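Local coordinates for protein beta-galactosidase (Geobacillus stearothermophilus, PDB 4OIF) that probably hydrolyses terminal non-reducing beta-D-galactose residues of beta-D-galactosides, as a zinc-binding trimeric enzyme of glycoside hydrolase family 42, at residues 416-421 / 476-481; 471-476 / 497-502. One frame throughout, in Å; residues are numbered along the deposited sequence.

Contact 1 (416-421 / 476-481)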
ATOM      1  N   LEU A 416     -20.218 -28.124   1.670  1.00  6.97           N
ATOM      2  CA  LEU A 416     -20.046 -27.912   0.247  1.00  8.66           C
ATOM      3  C   LEU A 416     -19.243 -26.635  -0.018  1.00 13.50           C
ATOM      4  O   LEU A 416     -19.579 -25.556   0.469  1.00  7.20           O
ATOM      5  CB  LEU A 416     -21.412 -27.864  -0.444  1.00  5.13           C
ATOM      6  CG  LEU A 416     -21.492 -27.529  -1.933  1.00  6.35           C
ATOM      7  CD1 LEU A 416     -20.755 -28.536  -2.759  1.00  7.31           C
ATOM      8  CD2 LEU A 416     -22.956 -27.445  -2.368  1.00 10.34           C
ATOM      9  N   TYR A 417     -18.161 -26.799  -0.770  1.00 11.08           N
ATOM     10  CA  TYR A 417     -17.297 -25.715  -1.190  1.00  6.25           C
ATOM     11  C   TYR A 417     -17.244 -25.688  -2.720  1.00 12.97           C
ATOM     12  O   TYR A 417     -17.288 -26.737  -3.358  1.00  5.81           O
ATOM     13  CB  TYR A 417     -15.900 -25.898  -0.608  1.00 12.80           C
ATOM     14  CG  TYR A 417     -14.875 -24.929  -1.143  1.00 15.18           C
ATOM     15  CD1 TYR A 417     -14.869 -23.606  -0.726  1.00 14.58           C
ATOM     16  CD2 TYR A 417     -13.900 -25.339  -2.051  1.00 16.31           C
ATOM     17  CE1 TYR A 417     -13.925 -22.710  -1.194  1.00 18.35           C
ATOM     18  CE2 TYR A 417     -12.952 -24.446  -2.534  1.00 14.23           C
ATOM     19  CZ  TYR A 417     -12.972 -23.126  -2.094  1.00 18.77           C
ATOM     20  OH  TYR A 417     -12.055 -22.200  -2.549  1.00 16.06           O
ATOM     21  N   ASP A 418     -17.161 -24.496  -3.305  1.00 12.14           N
ATOM     22  CA  ASP A 418     -17.096 -24.365  -4.758  1.00 12.26           C
ATOM     23  C   ASP A 418     -16.093 -23.271  -5.163  1.00 11.94           C
ATOM     24  O   ASP A 418     -16.221 -22.104  -4.760  1.00 10.68           O
ATOM     25  CB  ASP A 418     -18.490 -24.071  -5.320  1.00 11.57           C
ATOM     26  CG  ASP A 418     -18.549 -24.167  -6.830  1.00  8.87           C
ATOM     27  OD1 ASP A 418     -18.618 -25.290  -7.353  1.00 15.28           O
ATOM     28  OD2 ASP A 418     -18.548 -23.118  -7.499  1.00 15.15           O
ATOM     29  N   TRP A 419     -15.091 -23.672  -5.945  1.00 14.24           N
ATOM     30  CA  TRP A 419     -14.017 -22.784  -6.404  1.00 13.75           C
ATOM     31  C   TRP A 419     -14.551 -21.658  -7.275  1.00 11.33           C
ATOM     32  O   TRP A 419     -14.164 -20.497  -7.123  1.00 16.42           O
ATOM     33  CB  TRP A 419     -12.951 -23.576  -7.182  1.00 11.58           C
ATOM     34  CG  TRP A 419     -11.738 -24.012  -6.361  1.00 18.72           C
ATOM     35  CD1 TRP A 419     -10.568 -23.319  -6.197  1.00  9.49           C
ATOM     36  CD2 TRP A 419     -11.579 -25.241  -5.627  1.00 17.32           C
ATOM     37  NE1 TRP A 419      -9.703 -24.030  -5.403  1.00 14.81           N
ATOM     38  CE2 TRP A 419     -10.291 -25.215  -5.044  1.00 18.15           C
ATOM     39  CE3 TRP A 419     -12.395 -26.362  -5.414  1.00 13.17           C
ATOM     40  CZ2 TRP A 419      -9.805 -26.263  -4.245  1.00 14.89           C
ATOM     41  CZ3 TRP A 419     -11.909 -27.407  -4.623  1.00 14.63           C
ATOM     42  CH2 TRP A 419     -10.626 -27.348  -4.050  1.00 10.59           C
ATOM     43  N   GLU A 420     -15.432 -22.005  -8.203  1.00  9.24           N
ATOM     44  CA  GLU A 420     -15.973 -21.004  -9.098  1.00 11.27           C
ATOM     45  C   GLU A 420     -16.809 -19.996  -8.303  1.00  9.66           C
ATOM     46  O   GLU A 420     -16.754 -18.799  -8.563  1.00  7.05           O
ATOM     47  CB  GLU A 420     -16.769 -21.672 -10.226  1.00 11.23           C
ATOM     48  CG  GLU A 420     -15.849 -22.347 -11.262  1.00 12.30           C
ATOM     49  CD  GLU A 420     -16.580 -23.119 -12.368  1.00 20.85           C
ATOM     50  OE1 GLU A 420     -17.803 -23.359 -12.272  1.00 13.09           O
ATOM     51  OE2 GLU A 420     -15.908 -23.489 -13.349  1.00 16.73           O
ATOM     52  N   ASN A 421     -17.551 -20.478  -7.312  1.00  8.56           N
ATOM     53  CA  ASN A 421     -18.274 -19.601  -6.397  1.00 10.52           C
ATOM     54  C   ASN A 421     -17.341 -18.650  -5.645  1.00  8.83           C
ATOM     55  O   ASN A 421     -17.636 -17.467  -5.495  1.00 10.60           O
ATOM     56  CB  ASN A 421     -19.090 -20.430  -5.401  1.00  9.68           C
ATOM     57  CG  ASN A 421     -19.860 -19.567  -4.424  1.00  8.55           C
ATOM     58  OD1 ASN A 421     -20.689 -18.747  -4.820  1.00  9.95           O
ATOM     59  ND2 ASN A 421     -19.607 -19.762  -3.136  1.00  9.50           N
ATOM     60  N   LEU A 476     -23.483 -19.887  -0.900  1.00 12.52           N
ATOM     61  CA  LEU A 476     -23.377 -20.485  -2.221  1.00  8.78           C
ATOM     62  C   LEU A 476     -23.927 -19.498  -3.234  1.00  9.10           C
ATOM     63  O   LEU A 476     -24.903 -19.788  -3.927  1.00  6.68           O
ATOM     64  CB  LEU A 476     -24.126 -21.811  -2.283  1.00  6.41           C
ATOM     65  CG  LEU A 476     -23.788 -22.664  -3.511  1.00  8.95           C
ATOM     66  CD1 LEU A 476     -22.311 -23.016  -3.534  1.00  5.36           C
ATOM     67  CD2 LEU A 476     -24.647 -23.914  -3.538  1.00  6.09           C
ATOM     68  N   TYR A 477     -23.287 -18.329  -3.280  1.00  9.52           N
ATOM     69  CA  TYR A 477     -23.681 -17.188  -4.104  1.00  6.79           C
ATOM     70  C   TYR A 477     -23.916 -17.584  -5.553  1.00  5.09           C
ATOM     71  O   TYR A 477     -24.960 -17.296  -6.118  1.00  5.66           O
ATOM     72  CB  TYR A 477     -22.604 -16.110  -3.976  1.00  9.84           C
ATOM     73  CG  TYR A 477     -22.506 -15.070  -5.070  1.00 10.44           C
ATOM     74  CD1 TYR A 477     -23.272 -13.909  -5.028  1.00  9.22           C
ATOM     75  CD2 TYR A 477     -21.589 -15.213  -6.111  1.00 10.08           C
ATOM     76  CE1 TYR A 477     -23.163 -12.938  -6.016  1.00  4.00           C
ATOM     77  CE2 TYR A 477     -21.468 -14.245  -7.099  1.00  5.42           C
ATOM     78  CZ  TYR A 477     -22.261 -13.111  -7.045  1.00  5.51           C
ATOM     79  OH  TYR A 477     -22.161 -12.152  -8.031  1.00  9.04           O
ATOM     80  N   LEU A 478     -22.947 -18.264  -6.143  1.00  7.90           N
ATOM     81  CA  LEU A 478     -23.100 -18.815  -7.477  1.00  6.61           C
ATOM     82  C   LEU A 478     -23.525 -20.281  -7.416  1.00  8.47           C
ATOM     83  O   LEU A 478     -22.900 -21.074  -6.723  1.00  7.63           O
ATOM     84  CB  LEU A 478     -21.789 -18.676  -8.252  1.00  6.97           C
ATOM     85  CG  LEU A 478     -21.704 -19.250  -9.666  1.00  9.11           C
ATOM     86  CD1 LEU A 478     -20.763 -18.396 -10.504  1.00  5.34           C
ATOM     87  CD2 LEU A 478     -21.252 -20.718  -9.651  1.00  8.65           C
ATOM     88  N   VAL A 479     -24.569 -20.641  -8.158  1.00 10.61           N
ATOM     89  CA  VAL A 479     -25.023 -22.029  -8.225  1.00 15.55           C
ATOM     90  C   VAL A 479     -25.830 -22.267  -9.510  1.00 12.42           C
ATOM     91  O   VAL A 479     -26.650 -21.447  -9.899  1.00 16.04           O
ATOM     92  CB  VAL A 479     -25.874 -22.402  -6.980  1.00  9.25           C
ATOM     93  CG1 VAL A 479     -27.194 -21.630  -6.969  1.00  4.48           C
ATOM     94  CG2 VAL A 479     -26.106 -23.904  -6.920  1.00  5.89           C
ATOM     95  N   SER A 480     -25.591 -23.388 -10.173  1.00  8.32           N
ATOM     96  CA  SER A 480     -26.287 -23.683 -11.420  1.00  7.78           C
ATOM     97  C   SER A 480     -27.668 -24.260 -11.166  1.00 10.91           C
ATOM     98  O   SER A 480     -27.961 -24.729 -10.065  1.00 10.56           O
ATOM     99  CB  SER A 480     -25.466 -24.662 -12.282  1.00 10.32           C
ATOM    100  OG  SER A 480     -25.454 -25.982 -11.737  1.00 10.54           O
ATOM    101  N   GLU A 481     -28.507 -24.243 -12.197  1.00 11.96           N
ATOM    102  CA  GLU A 481     -29.802 -24.904 -12.141  1.00  9.51           C
ATOM    103  C   GLU A 481     -29.631 -26.372 -11.773  1.00 13.56           C
ATOM    104  O   GLU A 481     -30.400 -26.925 -10.983  1.00 18.31           O
ATOM    105  CB  GLU A 481     -30.526 -24.789 -13.482  1.00 11.90           C
ATOM    106  CG  GLU A 481     -30.902 -23.382 -13.889  1.00 17.56           C
ATOM    107  CD  GLU A 481     -32.344 -23.050 -13.557  1.00 19.60           C
ATOM    108  OE1 GLU A 481     -32.868 -23.611 -12.577  1.00 30.05           O
ATOM    109  OE2 GLU A 481     -32.957 -22.242 -14.286  1.00 35.28           O
TER
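L476 opens the segment 476-481 with its CG anti to the backbone N, chi1 -166°, which carries the branched end to L416. The two leucines cross obliquely and meet tip to tip, CD2 of L476 lying 4.1 Å from CD2 of L416, while CD1 of L476 rests near CB of D418. Next comes Y477, whose CB sits 3.4 Å from OD1 of N421; that oxygen lies at the edge of the phenol ring, near its plane. The hydroxyl of Y477 turns elsewhere, to D510 and to K371 of a second subunit. Both segments belong to the trimerisation domain, where strand 413-416 runs by a short turn into helix 419-427, and the loop 476-481 leads from strand 470-473 to helix 481-492. At L478 the backbone N donates to OD1 of N421 at 2.7 Å, almost straight at 176°, with the donor above the carbonyl plane. Asparagine suits this place because its amide serves two backbone groups: ND2 donates to the carbonyl of M475. An alanine here would remove both hydrogen bonds of the amide and would probably leave the loop at 475-478 less firmly held to the helix. The CD2 methyl of L478 approaches OD2 of D418 at 4.2 Å. That aspartate is the N-cap of helix 419-427: its OD2 accepts from N421 N at 2.8 Å through the anti lone pair, and OD1 forms a salt bridge with K461.

Contact 2 (471-476 / 497-502)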
ATOM      1  N   LEU A 471     -25.896 -31.806   4.956  1.00 12.30           N
ATOM      2  CA  LEU A 471     -25.127 -31.052   3.977  1.00 10.96           C
ATOM      3  C   LEU A 471     -25.206 -29.553   4.282  1.00 14.29           C
ATOM      4  O   LEU A 471     -26.288 -28.964   4.342  1.00 10.49           O
ATOM      5  CB  LEU A 471     -25.623 -31.332   2.559  1.00 10.11           C
ATOM      6  CG  LEU A 471     -24.889 -30.532   1.475  1.00 11.11           C
ATOM      7  CD1 LEU A 471     -23.395 -30.799   1.540  1.00 14.78           C
ATOM      8  CD2 LEU A 471     -25.421 -30.852   0.096  1.00 11.57           C
ATOM      9  N   ILE A 472     -24.040 -28.952   4.474  1.00  9.52           N
ATOM     10  CA  ILE A 472     -23.914 -27.550   4.828  1.00  7.23           C
ATOM     11  C   ILE A 472     -23.302 -26.769   3.661  1.00 11.11           C
ATOM     12  O   ILE A 472     -22.144 -26.964   3.317  1.00 10.89           O
ATOM     13  CB  ILE A 472     -23.051 -27.395   6.107  1.00  8.65           C
ATOM     14  CG1 ILE A 472     -23.731 -28.112   7.278  1.00  9.36           C
ATOM     15  CG2 ILE A 472     -22.778 -25.925   6.436  1.00  5.71           C
ATOM     16  CD1 ILE A 472     -22.852 -28.271   8.504  1.00 10.23           C
ATOM     17  N   ALA A 473     -24.089 -25.894   3.047  1.00 11.95           N
ATOM     18  CA  ALA A 473     -23.634 -25.117   1.892  1.00  8.89           C
ATOM     19  C   ALA A 473     -23.770 -23.612   2.126  1.00  9.24           C
ATOM     20  O   ALA A 473     -24.716 -22.991   1.652  1.00 13.65           O
ATOM     21  CB  ALA A 473     -24.416 -25.520   0.652  1.00  5.99           C
ATOM     22  N   PRO A 474     -22.823 -23.017   2.859  1.00  7.29           N
ATOM     23  CA  PRO A 474     -22.925 -21.592   3.196  1.00  6.23           C
ATOM     24  C   PRO A 474     -22.505 -20.672   2.045  1.00 10.72           C
ATOM     25  O   PRO A 474     -21.587 -21.021   1.284  1.00  5.64           O
ATOM     26  CB  PRO A 474     -21.960 -21.438   4.376  1.00  3.79           C
ATOM     27  CG  PRO A 474     -21.546 -22.824   4.751  1.00 11.81           C
ATOM     28  CD  PRO A 474     -21.694 -23.664   3.534  1.00  6.01           C
ATOM     29  N   MET A 475     -23.153 -19.509   1.943  1.00  7.06           N
ATOM     30  CA  MET A 475     -22.778 -18.490   0.956  1.00 12.24           C
ATOM     31  C   MET A 475     -22.541 -19.073  -0.436  1.00 11.03           C
ATOM     32  O   MET A 475     -21.507 -18.817  -1.058  1.00  5.80           O
ATOM     33  CB  MET A 475     -21.521 -17.748   1.404  1.00  4.12           C
ATOM     34  CG  MET A 475     -21.658 -17.093   2.746  1.00  7.25           C
ATOM     35  SD  MET A 475     -20.165 -16.194   3.200  1.00 13.63           S
ATOM     36  CE  MET A 475     -20.246 -14.891   1.977  1.00  9.07           C
ATOM     37  N   LEU A 476     -23.483 -19.887  -0.900  1.00 12.52           N
ATOM     38  CA  LEU A 476     -23.377 -20.485  -2.221  1.00  8.78           C
ATOM     39  C   LEU A 476     -23.927 -19.498  -3.234  1.00  9.10           C
ATOM     40  O   LEU A 476     -24.903 -19.788  -3.927  1.00  6.68           O
ATOM     41  CB  LEU A 476     -24.126 -21.811  -2.283  1.00  6.41           C
ATOM     42  CG  LEU A 476     -23.788 -22.664  -3.511  1.00  8.95           C
ATOM     43  CD1 LEU A 476     -22.311 -23.016  -3.534  1.00  5.36           C
ATOM     44  CD2 LEU A 476     -24.647 -23.914  -3.538  1.00  6.09           C
ATOM     45  N   LEU A 497     -30.395 -30.093   4.766  1.00 12.96           N
ATOM     46  CA  LEU A 497     -29.567 -29.105   4.099  1.00  9.97           C
ATOM     47  C   LEU A 497     -29.594 -27.797   4.856  1.00  6.21           C
ATOM     48  O   LEU A 497     -30.656 -27.367   5.274  1.00  9.24           O
ATOM     49  CB  LEU A 497     -30.059 -28.894   2.674  1.00  5.65           C
ATOM     50  CG  LEU A 497     -29.436 -27.767   1.857  1.00  6.65           C
ATOM     51  CD1 LEU A 497     -27.943 -27.989   1.602  1.00  5.12           C
ATOM     52  CD2 LEU A 497     -30.173 -27.626   0.560  1.00  4.43           C
ATOM     53  N   VAL A 498     -28.429 -27.177   5.032  1.00  6.33           N
ATOM     54  CA  VAL A 498     -28.325 -25.862   5.672  1.00  6.32           C
ATOM     55  C   VAL A 498     -27.671 -24.850   4.732  1.00 11.64           C
ATOM     56  O   VAL A 498     -26.559 -25.061   4.252  1.00  6.58           O
ATOM     57  CB  VAL A 498     -27.506 -25.913   6.983  1.00  9.71           C
ATOM     58  CG1 VAL A 498     -27.329 -24.517   7.558  1.00 11.17           C
ATOM     59  CG2 VAL A 498     -28.179 -26.811   8.010  1.00  7.83           C
ATOM     60  N   MET A 499     -28.372 -23.755   4.456  1.00  8.53           N
ATOM     61  CA  MET A 499     -27.790 -22.673   3.676  1.00 10.32           C
ATOM     62  C   MET A 499     -27.886 -21.368   4.437  1.00 11.45           C
ATOM     63  O   MET A 499     -28.512 -21.290   5.501  1.00 10.01           O
ATOM     64  CB  MET A 499     -28.462 -22.543   2.308  1.00 11.42           C
ATOM     65  CG  MET A 499     -28.015 -23.606   1.328  1.00 10.70           C
ATOM     66  SD  MET A 499     -28.751 -23.414  -0.297  1.00 14.97           S
ATOM     67  CE  MET A 499     -27.325 -23.437  -1.350  1.00  7.63           C
ATOM     68  N   THR A 500     -27.241 -20.341   3.899  1.00  8.11           N
ATOM     69  CA  THR A 500     -27.111 -19.085   4.619  1.00 10.65           C
ATOM     70  C   THR A 500     -27.313 -17.908   3.713  1.00 12.33           C
ATOM     71  O   THR A 500     -27.538 -18.049   2.512  1.00  6.69           O
ATOM     72  CB  THR A 500     -25.715 -18.903   5.258  1.00 11.69           C
ATOM     73  OG1 THR A 500     -24.754 -18.616   4.229  1.00  8.75           O
ATOM     74  CG2 THR A 500     -25.285 -20.143   6.064  1.00  7.22           C
ATOM     75  N   TYR A 501     -27.184 -16.739   4.320  1.00  9.79           N
ATOM     76  CA  TYR A 501     -27.076 -15.487   3.603  1.00  9.84           C
ATOM     77  C   TYR A 501     -26.157 -15.591   2.386  1.00 10.03           C
ATOM     78  O   TYR A 501     -25.189 -16.360   2.388  1.00 10.28           O
ATOM     79  CB  TYR A 501     -26.561 -14.415   4.549  1.00  5.92           C
ATOM     80  CG  TYR A 501     -25.285 -14.797   5.252  1.00  7.96           C
ATOM     81  CD1 TYR A 501     -25.312 -15.521   6.439  1.00  7.52           C
ATOM     82  CD2 TYR A 501     -24.041 -14.424   4.733  1.00  9.45           C
ATOM     83  CE1 TYR A 501     -24.129 -15.877   7.095  1.00 12.70           C
ATOM     84  CE2 TYR A 501     -22.856 -14.768   5.382  1.00  8.36           C
ATOM     85  CZ  TYR A 501     -22.904 -15.499   6.563  1.00 12.98           C
ATOM     86  OH  TYR A 501     -21.735 -15.847   7.218  1.00 11.65           O
ATOM     87  N   ILE A 502     -26.480 -14.806   1.360  1.00  6.44           N
ATOM     88  CA  ILE A 502     -25.708 -14.708   0.125  1.00  6.47           C
ATOM     89  C   ILE A 502     -25.473 -16.068  -0.514  1.00  5.44           C
ATOM     90  O   ILE A 502     -24.356 -16.425  -0.887  1.00  8.35           O
ATOM     91  CB  ILE A 502     -24.370 -13.975   0.373  1.00  6.55           C
ATOM     92  CG1 ILE A 502     -24.632 -12.733   1.228  1.00  6.43           C
ATOM     93  CG2 ILE A 502     -23.761 -13.524  -0.929  1.00  7.44           C
ATOM     94  CD1 ILE A 502     -23.439 -11.873   1.442  1.00  6.87           C
TER
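With chi1 of 73°, T500 holds OG1 in the crowded position between its backbone N and carbonyl carbon, while M499, chi1 -76°, keeps CG anti to its carbonyl carbon and bends at chi3 to turn CE toward L476. These side chains lie where two neighbouring parallel strands end, 470-473 and 496-500, joined through helix 481-492 in a beta-alpha-beta unit. Backbone hydrogen bonds lace the strands, V498 N to L471 O and A473 N to V498 O, each 2.9 Å and nearly along the C=O axis. On the face covered by helix 481-492, L471 and L497 lie side by side; small A473 admits CE of M499 at 4.1 Å from its CB, and the same methyl reaches CD2 of L476 at 3.5 Å. Flexible, unbranched methionine suits such a reach. I472 and V498 fill the other face, under helix 600-613. Past A473, where the regular pairing gives out, the threonine hydroxyl takes the next N-H: OG1 of T500 accepts from M475 N at 2.9 Å. The same OG1 donates to Y501 O in the carbonyl plane. M475 and Y501 then cross obliquely in a Met-aromatic contact, with SD of M475 3.7 Å from CE2 of the Y501 ring.

Contacts 1 and 2 are both buried within the trimerisation domain and share L476, so the chain leaving strand 470-473 serves both. Contact 2 holds that strand to 496-500 by regular backbone bonds and apolar side chains on both faces of the sheet, and turns to a side chain only at its end, through the T500 hydroxyl. Contact 1 lies at and just beyond the strand ends; there the N421 amide makes the polar link across, while the D418 carboxylate caps its own helix. They touch directly, L416 N pairing with I472 O in the sheet. Contact 1 also reaches the subunit interface through Y477, whereas no other chain touches the segments of contact 2.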